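Local structure of response regulator receiver protein (Pseudoalteromonas atlantica T6c, 3KTO) at residues I55-L60 / I107-I112; D62-G67 / S89-T94; L70-V75 / A95-R100; A103-E108 / V117-Q122. The protein probably serves as a CheY-like receiver module in two-component signalling, a family usually switched by phosphorylation of an aspartate. All coordinates share one frame; numbering follows the deposited sequence.

Contact 1: residues I55-L60 / I107-I112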
loop_
_atom_site.group_PDB
_atom_site.type_symbol
_atom_site.label_atom_id
_atom_site.label_comp_id
_atom_site.label_asym_id
_atom_site.label_seq_id
_atom_site.Cartn_x
_atom_site.Cartn_y
_atom_site.Cartn_z
ATOM N N ILE A 55 -15.597 8.224 8.984
ATOM C CA ILE A 55 -14.991 7.413 7.932
ATOM C C ILE A 55 -13.785 6.815 8.636
ATOM O O ILE A 55 -12.963 7.544 9.212
ATOM C CB ILE A 55 -14.534 8.251 6.743
ATOM C CG1 ILE A 55 -15.743 8.968 6.132
ATOM C CG2 ILE A 55 -13.843 7.353 5.713
ATOM C CD1 ILE A 55 -15.429 9.773 4.871
ATOM N N ILE A 56 -13.691 5.491 8.616
ATOM C CA ILE A 56 -12.610 4.817 9.317
ATOM C C ILE A 56 -11.954 3.730 8.475
ATOM O O ILE A 56 -12.640 2.921 7.843
ATOM C CB ILE A 56 -13.143 4.175 10.624
ATOM C CG1 ILE A 56 -13.887 5.223 11.467
ATOM C CG2 ILE A 56 -12.009 3.572 11.422
ATOM C CD1 ILE A 56 -14.508 4.636 12.757
ATOM N N GLU A 57 -10.623 3.738 8.472
ATOM C CA GLU A 57 -9.821 2.744 7.767
ATOM C C GLU A 57 -9.923 1.514 8.659
ATOM O O GLU A 57 -9.684 1.591 9.866
ATOM C CB GLU A 57 -8.366 3.229 7.652
ATOM C CG GLU A 57 -7.292 2.136 7.530
ATOM C CD GLU A 57 -7.434 1.258 6.299
ATOM O OE1 GLU A 57 -7.421 1.790 5.164
ATOM O OE2 GLU A 57 -7.553 0.026 6.469
ATOM N N ALA A 58 -10.301 0.389 8.067
ATOM C CA ALA A 58 -10.473 -0.848 8.819
ATOM C C ALA A 58 -9.227 -1.361 9.519
ATOM O O ALA A 58 -9.321 -1.930 10.611
ATOM C CB ALA A 58 -11.033 -1.965 7.893
ATOM N N HIS A 59 -8.069 -1.168 8.898
ATOM C CA HIS A 59 -6.822 -1.691 9.456
ATOM C C HIS A 59 -5.819 -0.606 9.834
ATOM O O HIS A 59 -4.729 -0.526 9.261
ATOM C CB HIS A 59 -6.193 -2.648 8.446
ATOM C CG HIS A 59 -7.162 -3.631 7.870
ATOM N ND1 HIS A 59 -7.962 -4.435 8.653
ATOM C CD2 HIS A 59 -7.462 -3.939 6.586
ATOM C CE1 HIS A 59 -8.712 -5.196 7.876
ATOM N NE2 HIS A 59 -8.428 -4.914 6.616
ATOM N N LEU A 60 -6.201 0.223 10.798
ATOM C CA LEU A 60 -5.349 1.312 11.257
ATOM C C LEU A 60 -3.964 0.817 11.655
ATOM O O LEU A 60 -3.827 -0.163 12.387
ATOM C CB LEU A 60 -6.019 2.036 12.428
ATOM C CG LEU A 60 -7.283 2.805 12.035
ATOM C CD1 LEU A 60 -8.071 3.181 13.283
ATOM C CD2 LEU A 60 -6.908 4.043 11.232
ATOM N N ILE A 107 -16.249 0.232 1.953
ATOM C CA ILE A 107 -15.710 0.569 0.638
ATOM C C ILE A 107 -14.264 0.106 0.468
ATOM O O ILE A 107 -13.395 0.461 1.259
ATOM C CB ILE A 107 -15.724 2.103 0.397
ATOM C CG1 ILE A 107 -17.138 2.663 0.564
ATOM C CG2 ILE A 107 -15.219 2.408 -1.010
ATOM C CD1 ILE A 107 -17.204 4.174 0.422
ATOM N N GLU A 108 -14.004 -0.687 -0.563
ATOM C CA GLU A 108 -12.642 -1.148 -0.809
ATOM C C GLU A 108 -11.881 -0.013 -1.479
ATOM O O GLU A 108 -12.464 0.758 -2.241
ATOM C CB GLU A 108 -12.643 -2.359 -1.740
ATOM C CG GLU A 108 -13.314 -3.594 -1.175
ATOM C CD GLU A 108 -13.590 -4.629 -2.251
ATOM O OE1 GLU A 108 -14.594 -4.472 -2.985
ATOM O OE2 GLU A 108 -12.794 -5.586 -2.371
ATOM N N LYS A 109 -10.592 0.103 -1.169
ATOM C CA LYS A 109 -9.726 1.117 -1.774
ATOM C C LYS A 109 -8.699 0.350 -2.622
ATOM O O LYS A 109 -8.282 -0.740 -2.245
ATOM C CB LYS A 109 -8.995 1.926 -0.694
ATOM C CG LYS A 109 -9.887 2.832 0.137
ATOM C CD LYS A 109 -9.067 3.784 1.005
ATOM C CE LYS A 109 -8.326 3.054 2.122
ATOM N NZ LYS A 109 -7.552 4.004 2.989
ATOM N N PRO A 110 -8.304 0.888 -3.788
ATOM C CA PRO A 110 -8.721 2.147 -4.413
ATOM C C PRO A 110 -10.223 2.137 -4.650
ATOM O O PRO A 110 -10.796 1.131 -5.078
ATOM C CB PRO A 110 -7.921 2.167 -5.714
ATOM C CG PRO A 110 -7.768 0.713 -6.030
ATOM C CD PRO A 110 -7.400 0.146 -4.684
ATOM N N PHE A 111 -10.855 3.265 -4.369
ATOM C CA PHE A 111 -12.297 3.386 -4.499
ATOM C C PHE A 111 -12.750 4.240 -5.671
ATOM O O PHE A 111 -11.958 4.940 -6.308
ATOM C CB PHE A 111 -12.873 3.994 -3.221
ATOM C CG PHE A 111 -12.338 5.361 -2.928
ATOM C CD1 PHE A 111 -11.021 5.528 -2.520
ATOM C CD2 PHE A 111 -13.130 6.488 -3.118
ATOM C CE1 PHE A 111 -10.496 6.795 -2.307
ATOM C CE2 PHE A 111 -12.611 7.761 -2.908
ATOM C CZ PHE A 111 -11.290 7.911 -2.502
ATOM N N ILE A 112 -14.047 4.169 -5.931
ATOM C CA ILE A 112 -14.678 4.930 -6.989
ATOM C C ILE A 112 -15.147 6.191 -6.277
ATOM O O ILE A 112 -15.939 6.124 -5.340
ATOM C CB ILE A 112 -15.878 4.161 -7.551
ATOM C CG1 ILE A 112 -15.457 2.720 -7.857
ATOM C CG2 ILE A 112 -16.380 4.837 -8.806
ATOM C CD1 ILE A 112 -16.597 1.809 -8.248
#
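Lys109 reaches over to Glu57 and sets its ammonium against one carboxylate oxygen, with NZ 3.1 Å from OE1 in a hydrogen-bonded salt bridge. The close part of the contact is confined to the ends of these two chains. Even the carbon before the ammonium is near, since Lys109 CE lies 3.4 Å from Glu57 OE1, while the backbones stay well apart, their nearest CA atoms, those of Glu57 and Ile107, 9.5 Å from each other. Glu57 is buried and bends at chi2 (61°), which turns its carboxylate toward the lysine. Its other oxygen, OE2, accepts from His59 N at 2.8 Å through the anti lone pair, so both oxygens are held. The arrangement belongs to the acidic pocket at the C-terminal edge of the parallel sheet in a receiver domain. Glu57 ends strand 51-57, where the phospho-accepting aspartate usually stands, and Lys109, followed by a cis peptide to Pro110, corresponds in position to the lysine-proline pair common in this family. The lysine, whose chain kinks at chi3, is also salt-bridged to Asp13. Against buried Glu57, the partly exposed Lys109 is the looser partner; next to it, Asp62 of the second subunit covers Pro110.

Contact 2: residues D62-G67 / S89-T94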
loop_
_atom_site.group_PDB
_atom_site.type_symbol
_atom_site.label_atom_id
_atom_site.label_comp_id
_atom_site.label_asym_id
_atom_site.label_seq_id
_atom_site.Cartn_x
_atom_site.Cartn_y
_atom_site.Cartn_z
ATOM N N ASP A 62 -1.913 -0.876 10.132
ATOM C CA ASP A 62 -1.655 -2.251 9.722
ATOM C C ASP A 62 -2.042 -3.298 10.771
ATOM O O ASP A 62 -1.626 -4.457 10.684
ATOM C CB ASP A 62 -0.186 -2.405 9.320
ATOM C CG ASP A 62 -0.022 -2.973 7.920
ATOM O OD1 ASP A 62 -0.959 -2.838 7.102
ATOM O OD2 ASP A 62 1.051 -3.544 7.633
ATOM N N LYS A 63 -2.833 -2.875 11.757
ATOM C CA LYS A 63 -3.347 -3.764 12.799
ATOM C C LYS A 63 -4.710 -4.211 12.275
ATOM O O LYS A 63 -5.663 -3.443 12.276
ATOM C CB LYS A 63 -3.518 -3.019 14.124
ATOM C CG LYS A 63 -2.229 -2.846 14.911
ATOM C CD LYS A 63 -1.250 -1.919 14.228
ATOM C CE LYS A 63 0.079 -1.883 14.984
ATOM N NZ LYS A 63 -0.123 -1.689 16.446
ATOM N N LYS A 64 -4.790 -5.454 11.819
ATOM C CA LYS A 64 -6.014 -5.970 11.235
ATOM C C LYS A 64 -7.254 -5.692 12.055
ATOM O O LYS A 64 -7.287 -5.951 13.247
ATOM C CB LYS A 64 -5.899 -7.475 10.983
ATOM C CG LYS A 64 -7.008 -8.012 10.088
ATOM C CD LYS A 64 -6.815 -9.495 9.822
ATOM C CE LYS A 64 -7.785 -9.999 8.766
ATOM N NZ LYS A 64 -7.660 -11.473 8.581
ATOM N N ASP A 65 -8.266 -5.144 11.389
ATOM C CA ASP A 65 -9.544 -4.845 12.010
ATOM C C ASP A 65 -9.537 -3.817 13.145
ATOM O O ASP A 65 -10.572 -3.609 13.758
ATOM C CB ASP A 65 -10.185 -6.135 12.540
ATOM C CG ASP A 65 -10.638 -7.076 11.428
ATOM O OD1 ASP A 65 -10.606 -6.678 10.243
ATOM O OD2 ASP A 65 -11.034 -8.215 11.756
ATOM N N SER A 66 -8.407 -3.167 13.419
ATOM C CA SER A 66 -8.377 -2.194 14.522
ATOM C C SER A 66 -9.352 -1.028 14.327
ATOM O O SER A 66 -9.883 -0.491 15.296
ATOM C CB SER A 66 -6.952 -1.676 14.762
ATOM O OG SER A 66 -6.400 -1.016 13.644
ATOM N N GLY A 67 -9.610 -0.653 13.078
ATOM C CA GLY A 67 -10.548 0.423 12.820
ATOM C C GLY A 67 -11.963 -0.022 13.161
ATOM O O GLY A 67 -12.750 0.750 13.714
ATOM N N SER A 89 -7.249 -3.382 1.880
ATOM C CA SER A 89 -7.011 -4.807 2.045
ATOM C C SER A 89 -8.192 -5.376 2.814
ATOM O O SER A 89 -8.573 -4.844 3.861
ATOM C CB SER A 89 -5.730 -5.035 2.843
ATOM O OG SER A 89 -5.571 -6.405 3.160
ATOM N N SER A 90 -8.787 -6.451 2.314
ATOM C CA SER A 90 -9.919 -7.001 3.035
ATOM C C SER A 90 -10.373 -8.391 2.632
ATOM O O SER A 90 -10.432 -8.718 1.449
ATOM C CB SER A 90 -11.105 -6.046 2.912
ATOM O OG SER A 90 -12.278 -6.630 3.457
ATOM N N ASP A 91 -10.687 -9.207 3.632
ATOM C CA ASP A 91 -11.206 -10.535 3.378
ATOM C C ASP A 91 -12.675 -10.479 3.764
ATOM O O ASP A 91 -13.149 -9.471 4.288
ATOM C CB ASP A 91 -10.465 -11.622 4.178
ATOM C CG ASP A 91 -10.383 -11.330 5.666
ATOM O OD1 ASP A 91 -11.321 -10.729 6.239
ATOM O OD2 ASP A 91 -9.370 -11.740 6.268
ATOM N N ILE A 92 -13.403 -11.552 3.496
ATOM C CA ILE A 92 -14.821 -11.581 3.803
ATOM C C ILE A 92 -15.163 -11.375 5.284
ATOM O O ILE A 92 -16.065 -10.605 5.604
ATOM C CB ILE A 92 -15.463 -12.904 3.322
ATOM C CG1 ILE A 92 -15.375 -13.014 1.797
ATOM C CG2 ILE A 92 -16.883 -12.976 3.772
ATOM C CD1 ILE A 92 -15.825 -11.792 1.065
ATOM N N PRO A 93 -14.456 -12.063 6.206
ATOM C CA PRO A 93 -14.778 -11.874 7.629
ATOM C C PRO A 93 -14.678 -10.421 8.103
ATOM O O PRO A 93 -15.481 -9.973 8.916
ATOM C CB PRO A 93 -13.788 -12.799 8.333
ATOM C CG PRO A 93 -13.673 -13.939 7.357
ATOM C CD PRO A 93 -13.528 -13.194 6.033
ATOM N N THR A 94 -13.700 -9.685 7.594
ATOM C CA THR A 94 -13.546 -8.280 7.975
ATOM C C THR A 94 -14.776 -7.457 7.536
ATOM O O THR A 94 -15.311 -6.647 8.305
ATOM C CB THR A 94 -12.253 -7.701 7.370
ATOM O OG1 THR A 94 -11.127 -8.239 8.077
ATOM C CG2 THR A 94 -12.241 -6.170 7.451
HETATM O O HOH W 1 -10.675 -11.287 8.992
#
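Two acid-centred pairs join Lys64 and Asp65 to Asp91 and Thr94. Lys64 NZ donates to Asp91 OD2 at 2.9 Å on the syn lone pair, a salt bridge in which the extended lysine chain meets the aspartate at about a right angle. Beside it, Thr94 OG1 lies 2.7 Å from Asp65 OD1. This is hydrogen-bonding distance, although Asp91 OD1 offers the threonine hydroxyl a second possible acceptor. Thr94 CG2 comes to 3.3 Å from the same Asp65 oxygen, so the carboxylate rests against both branches of the threonine. A water bridges the first pair, accepting weakly from Lys64 NZ and donating to Asp91 OD1 at 2.9 Å.

What positions these groups is local. Asp91 is the N-cap of helix 92-100: its CG stands between the backbone N and the carbonyl carbon (chi1 52°), and OD1 receives Thr94 N at 2.9 Å, which commits one oxygen to the helix and turns the other to the lysine. On the opposite segment a type II turn from Lys63 to Ser66, closed by Ser66 N to Lys63 O at 3.0 Å, places Lys64 and Asp65 side by side at its two central positions. His59 ND1 takes the Asp65 backbone N-H. The contact thus joins the N-terminal ends of helices 66-76 and 92-100, with Phe106 of strand 105-108 packed against Thr94 and the third subunit against Lys64.

Contact 3: residues L70-V75 / A95-R100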
loop_
_atom_site.group_PDB
_atom_site.type_symbol
_atom_site.label_atom_id
_atom_site.label_comp_id
_atom_site.label_asym_id
_atom_site.label_seq_id
_atom_site.Cartn_x
_atom_site.Cartn_y
_atom_site.Cartn_z
ATOM N N LEU A 70 -12.487 -0.006 16.763
ATOM C CA LEU A 70 -12.777 1.355 17.195
ATOM C C LEU A 70 -14.276 1.605 17.050
ATOM O O LEU A 70 -14.915 2.122 17.962
ATOM C CB LEU A 70 -12.001 2.371 16.353
ATOM C CG LEU A 70 -12.363 3.845 16.558
ATOM C CD1 LEU A 70 -12.169 4.254 18.019
ATOM C CD2 LEU A 70 -11.484 4.688 15.649
ATOM N N LEU A 71 -14.837 1.234 15.903
ATOM C CA LEU A 71 -16.270 1.419 15.676
ATOM C C LEU A 71 -17.074 0.658 16.734
ATOM O O LEU A 71 -18.014 1.193 17.308
ATOM C CB LEU A 71 -16.673 0.921 14.273
ATOM C CG LEU A 71 -18.175 0.897 13.957
ATOM C CD1 LEU A 71 -18.814 2.253 14.262
ATOM C CD2 LEU A 71 -18.362 0.542 12.477
ATOM N N GLU A 72 -16.701 -0.594 16.977
ATOM C CA GLU A 72 -17.397 -1.413 17.966
ATOM C C GLU A 72 -17.347 -0.760 19.354
ATOM O O GLU A 72 -18.338 -0.746 20.078
ATOM C CB GLU A 72 -16.780 -2.812 18.015
ATOM C CG GLU A 72 -16.865 -3.549 16.677
ATOM C CD GLU A 72 -16.128 -4.880 16.667
ATOM O OE1 GLU A 72 -15.208 -5.071 17.483
ATOM O OE2 GLU A 72 -16.456 -5.729 15.815
ATOM N N THR A 73 -16.190 -0.215 19.712
ATOM C CA THR A 73 -16.030 0.434 21.004
ATOM C C THR A 73 -16.954 1.637 21.148
ATOM O O THR A 73 -17.631 1.791 22.165
ATOM C CB THR A 73 -14.583 0.903 21.211
ATOM O OG1 THR A 73 -13.729 -0.244 21.332
ATOM C CG2 THR A 73 -14.475 1.771 22.472
ATOM N N LEU A 74 -16.973 2.491 20.128
ATOM C CA LEU A 74 -17.812 3.679 20.140
ATOM C C LEU A 74 -19.288 3.311 20.213
ATOM O O LEU A 74 -20.062 3.967 20.912
ATOM C CB LEU A 74 -17.561 4.517 18.892
ATOM C CG LEU A 74 -16.166 5.119 18.727
ATOM C CD1 LEU A 74 -16.079 5.776 17.367
ATOM C CD2 LEU A 74 -15.891 6.134 19.837
ATOM N N VAL A 75 -19.678 2.268 19.486
ATOM C CA VAL A 75 -21.068 1.828 19.492
ATOM C C VAL A 75 -21.417 1.293 20.876
ATOM O O VAL A 75 -22.530 1.464 21.364
ATOM C CB VAL A 75 -21.313 0.722 18.437
ATOM C CG1 VAL A 75 -22.706 0.119 18.624
ATOM C CG2 VAL A 75 -21.175 1.303 17.038
ATOM N N ALA A 95 -15.230 -7.683 6.309
ATOM C CA ALA A 95 -16.407 -6.981 5.782
ATOM C C ALA A 95 -17.625 -7.300 6.639
ATOM O O ALA A 95 -18.386 -6.409 7.013
ATOM C CB ALA A 95 -16.669 -7.397 4.328
ATOM N N VAL A 96 -17.805 -8.579 6.953
ATOM C CA VAL A 96 -18.931 -9.011 7.769
ATOM C C VAL A 96 -18.859 -8.402 9.171
ATOM O O VAL A 96 -19.863 -7.945 9.708
ATOM C CB VAL A 96 -18.980 -10.564 7.872
ATOM C CG1 VAL A 96 -20.048 -11.001 8.871
ATOM C CG2 VAL A 96 -19.272 -11.165 6.495
ATOM N N ARG A 97 -17.676 -8.403 9.767
ATOM C CA ARG A 97 -17.520 -7.825 11.095
ATOM C C ARG A 97 -17.896 -6.338 11.058
ATOM O O ARG A 97 -18.515 -5.815 11.984
ATOM C CB ARG A 97 -16.078 -7.993 11.565
ATOM C CG ARG A 97 -15.814 -7.390 12.917
ATOM C CD ARG A 97 -14.374 -7.619 13.348
ATOM N NE ARG A 97 -14.155 -7.103 14.695
ATOM C CZ ARG A 97 -13.028 -7.261 15.374
ATOM N NH1 ARG A 97 -12.010 -7.920 14.836
ATOM N NH2 ARG A 97 -12.924 -6.755 16.592
ATOM N N ALA A 98 -17.521 -5.669 9.973
ATOM C CA ALA A 98 -17.817 -4.258 9.790
ATOM C C ALA A 98 -19.318 -4.026 9.757
ATOM O O ALA A 98 -19.828 -3.126 10.434
ATOM C CB ALA A 98 -17.191 -3.762 8.502
HETATM N N MSE A 99 -20.030 -4.835 8.977
HETATM C CA MSE A 99 -21.475 -4.682 8.884
HETATM C C MSE A 99 -22.157 -4.974 10.228
HETATM O O MSE A 99 -23.098 -4.284 10.606
HETATM C CB MSE A 99 -22.052 -5.567 7.764
HETATM C CG MSE A 99 -21.531 -5.220 6.341
HETATM SE SE MSE A 99 -21.420 -3.318 5.907
HETATM C CE MSE A 99 -19.715 -2.994 6.638
ATOM N N ARG A 100 -21.678 -5.977 10.959
ATOM C CA ARG A 100 -22.269 -6.271 12.265
ATOM C C ARG A 100 -21.949 -5.160 13.262
ATOM O O ARG A 100 -22.624 -5.014 14.277
ATOM C CB ARG A 100 -21.744 -7.601 12.808
ATOM C CG ARG A 100 -22.410 -8.806 12.178
ATOM C CD ARG A 100 -21.764 -10.101 12.614
ATOM N NE ARG A 100 -22.527 -11.254 12.153
ATOM C CZ ARG A 100 -22.000 -12.454 11.954
ATOM N NH1 ARG A 100 -20.706 -12.651 12.173
ATOM N NH2 ARG A 100 -22.760 -13.458 11.536
HETATM O O HOH W 2 -18.608 -6.556 14.443
#
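Glu72 and Arg97 link helices 66-76 and 92-100, neighbours on one face of the doubly wound alpha/beta receiver fold, where strand 83-87 runs in the chain between them. Arg97 is drawn out at full length: CG is anti to the backbone N (chi1 178°), and the chain stays extended as far as NE. That straight reach carries the guanidinium toward the other helix, where it grips the carboxylate side-on with two nitrogens. NE donates to Glu72 OE2 at 2.9 Å and NH2 to Glu72 OE1 at 3.0 Å, both oxygens lying close to the guanidinium plane. Glu72 differs at the first torsion, CG lying anti to its carbonyl carbon, and is extended beyond CG; the two side chains cross at about a right angle. The flat groups are not coplanar. Their planes stand 36° apart, and NE approaches OE2 from above the carboxylate plane. The third nitrogen, NH1, forms a salt bridge with Asp65 OD2, leaving the guanidinium shared by two acids.

Deeper in, Leu71 turns toward the second helix, and its CD2 rests 4.4 Å from Ala98 O, a loose approach of a methyl to a backbone oxygen beneath the polar bridge; Leu71 also packs on Thr83 and Val85 of the sheet. A water completes the polar rim by donating to Glu72 OE2 at 2.7 Å and to the backbone oxygen Arg97 O at 2.6 Å.

Contact 4: residues A103-E108 / V117-Q122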
loop_
_atom_site.group_PDB
_atom_site.type_symbol
_atom_site.label_atom_id
_atom_site.label_comp_id
_atom_site.label_asym_id
_atom_site.label_seq_id
_atom_site.Cartn_x
_atom_site.Cartn_y
_atom_site.Cartn_z
ATOM N N ALA A 103 -21.642 -0.518 10.532
ATOM C CA ALA A 103 -21.127 0.359 9.482
ATOM C C ALA A 103 -22.222 0.627 8.450
ATOM O O ALA A 103 -22.971 -0.277 8.097
ATOM C CB ALA A 103 -19.922 -0.289 8.805
ATOM N N ALA A 104 -22.320 1.869 7.983
ATOM C CA ALA A 104 -23.327 2.222 6.977
ATOM C C ALA A 104 -22.921 1.656 5.616
ATOM O O ALA A 104 -23.767 1.344 4.788
ATOM C CB ALA A 104 -23.486 3.744 6.888
ATOM N N ASP A 105 -21.617 1.533 5.390
ATOM C CA ASP A 105 -21.098 0.976 4.141
ATOM C C ASP A 105 -19.644 0.562 4.355
ATOM O O ASP A 105 -18.992 1.007 5.300
ATOM C CB ASP A 105 -21.204 2.008 2.998
ATOM C CG ASP A 105 -21.104 1.369 1.603
ATOM O OD1 ASP A 105 -21.258 0.138 1.488
ATOM O OD2 ASP A 105 -20.880 2.104 0.615
ATOM N N PHE A 106 -19.166 -0.329 3.495
ATOM C CA PHE A 106 -17.793 -0.807 3.536
ATOM C C PHE A 106 -17.304 -0.569 2.107
ATOM O O PHE A 106 -17.895 -1.090 1.161
ATOM C CB PHE A 106 -17.767 -2.303 3.878
ATOM C CG PHE A 106 -16.387 -2.857 4.082
ATOM C CD1 PHE A 106 -15.829 -2.912 5.345
ATOM C CD2 PHE A 106 -15.635 -3.295 3.000
ATOM C CE1 PHE A 106 -14.537 -3.395 5.537
ATOM C CE2 PHE A 106 -14.338 -3.781 3.177
ATOM C CZ PHE A 106 -13.788 -3.830 4.447
ATOM N N ILE A 107 -16.249 0.232 1.953
ATOM C CA ILE A 107 -15.710 0.569 0.638
ATOM C C ILE A 107 -14.264 0.106 0.468
ATOM O O ILE A 107 -13.395 0.461 1.259
ATOM C CB ILE A 107 -15.724 2.103 0.397
ATOM C CG1 ILE A 107 -17.138 2.663 0.564
ATOM C CG2 ILE A 107 -15.219 2.408 -1.010
ATOM C CD1 ILE A 107 -17.204 4.174 0.422
ATOM N N GLU A 108 -14.004 -0.687 -0.563
ATOM C CA GLU A 108 -12.642 -1.148 -0.809
ATOM C C GLU A 108 -11.881 -0.013 -1.479
ATOM O O GLU A 108 -12.464 0.758 -2.241
ATOM C CB GLU A 108 -12.643 -2.359 -1.740
ATOM C CG GLU A 108 -13.314 -3.594 -1.175
ATOM C CD GLU A 108 -13.590 -4.629 -2.251
ATOM O OE1 GLU A 108 -14.594 -4.472 -2.985
ATOM O OE2 GLU A 108 -12.794 -5.586 -2.371
ATOM N N VAL A 117 -18.431 9.816 -2.505
ATOM C CA VAL A 117 -19.144 11.090 -2.488
ATOM C C VAL A 117 -20.617 10.861 -2.165
ATOM O O VAL A 117 -21.192 11.543 -1.318
ATOM C CB VAL A 117 -18.984 11.832 -3.843
ATOM C CG1 VAL A 117 -19.812 13.113 -3.850
ATOM C CG2 VAL A 117 -17.520 12.168 -4.065
ATOM N N HIS A 118 -21.213 9.871 -2.816
ATOM C CA HIS A 118 -22.611 9.551 -2.589
ATOM C C HIS A 118 -22.887 9.157 -1.138
ATOM O O HIS A 118 -23.835 9.648 -0.526
ATOM C CB HIS A 118 -23.047 8.423 -3.528
ATOM C CG HIS A 118 -24.478 8.021 -3.358
ATOM N ND1 HIS A 118 -24.894 7.155 -2.369
ATOM C CD2 HIS A 118 -25.596 8.410 -4.014
ATOM C CE1 HIS A 118 -26.209 7.031 -2.421
ATOM N NE2 HIS A 118 -26.659 7.783 -3.410
ATOM N N ASP A 119 -22.061 8.269 -0.590
ATOM C CA ASP A 119 -22.232 7.825 0.794
ATOM C C ASP A 119 -22.185 8.982 1.778
ATOM O O ASP A 119 -22.956 9.026 2.739
ATOM C CB ASP A 119 -21.153 6.812 1.180
ATOM C CG ASP A 119 -21.380 5.451 0.559
ATOM O OD1 ASP A 119 -22.481 5.223 0.016
ATOM O OD2 ASP A 119 -20.462 4.608 0.629
ATOM N N VAL A 120 -21.270 9.914 1.546
ATOM C CA VAL A 120 -21.133 11.065 2.425
ATOM C C VAL A 120 -22.318 12.027 2.289
ATOM O O VAL A 120 -22.839 12.522 3.287
ATOM C CB VAL A 120 -19.819 11.810 2.139
ATOM C CG1 VAL A 120 -19.760 13.099 2.946
ATOM C CG2 VAL A 120 -18.634 10.907 2.490
ATOM N N GLN A 121 -22.743 12.289 1.057
ATOM C CA GLN A 121 -23.876 13.182 0.827
ATOM C C GLN A 121 -25.108 12.624 1.536
ATOM O O GLN A 121 -25.904 13.370 2.118
ATOM C CB GLN A 121 -24.162 13.306 -0.671
ATOM C CG GLN A 121 -25.148 14.408 -1.026
ATOM C CD GLN A 121 -24.595 15.794 -0.737
ATOM O OE1 GLN A 121 -25.004 16.455 0.222
ATOM N NE2 GLN A 121 -23.658 16.238 -1.567
ATOM N N GLN A 122 -25.260 11.306 1.488
ATOM C CA GLN A 122 -26.388 10.648 2.134
ATOM C C GLN A 122 -26.382 10.937 3.636
ATOM O O GLN A 122 -27.419 11.229 4.230
ATOM C CB GLN A 122 -26.324 9.139 1.883
ATOM C CG GLN A 122 -27.500 8.369 2.460
ATOM C CD GLN A 122 -27.502 6.903 2.059
ATOM O OE1 GLN A 122 -27.601 6.568 0.875
ATOM N NE2 GLN A 122 -27.394 6.020 3.047
#
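Asp119 brings the flank of helix 113-127 onto strand 105-108, meeting Asp105 and Ile107 chiefly through OD2. From the first residue of 117-122, Val117 turns to Leu25 and Leu29, and its carbonyl receives Gln121 N one turn on. His118 follows with its ring edge-on to the next carboxylate: Asp119 OD1 lies in the ring plane, 3.9 Å from His118 ND1. Asp119 itself points toward the strand, with CG anti to the carbonyl carbon (chi1 -74°). Its OD2 lies 2.5 Å from Asp105 OD2 and 3.3 Å from Ile107 CD1; the oxygen touches an acid on one flank and a methyl at about a right angle to it. The two carboxylates are turned nearly crosswise, their planes 78° apart. Val120 packs on Leu26 and Leu29, and Gln122 closes the segment with its backbone N bonded to His118 O. The pairing fastens the last helix of the receiver fold to the edge strand that precedes it in the chain, and Ile107 on Ile84 carries the packing into the sheet. On the strand side, Asp105 OD1 weakly accepts from Phe106 N. Two negative carboxylates would hardly settle with their oxygens this close; a proton probably lies between the two OD2 atoms, held by one acid and donated to the other, consistent with a raised pKa for one of the two acids.

Contact 1 opens first, where strand 51-57 ends, and the chain must pass through two helices and another strand before 107-112 closes it. Within that long loop, contacts 2 and 3 open at 62-67 and 70-75 and close in the same order at 89-94 and 95-100, so they cross each other while both are nested inside contact 1; together they join helices 66-76 and 92-100. Contact 4 begins afterwards at 103-108, sharing Ile107 and Glu108 with the closing segment of contact 1, and closes on helix 113-127. Phe106 links contact 4 back to contacts 2 and 3, and His59 connects contact 1 with contact 2.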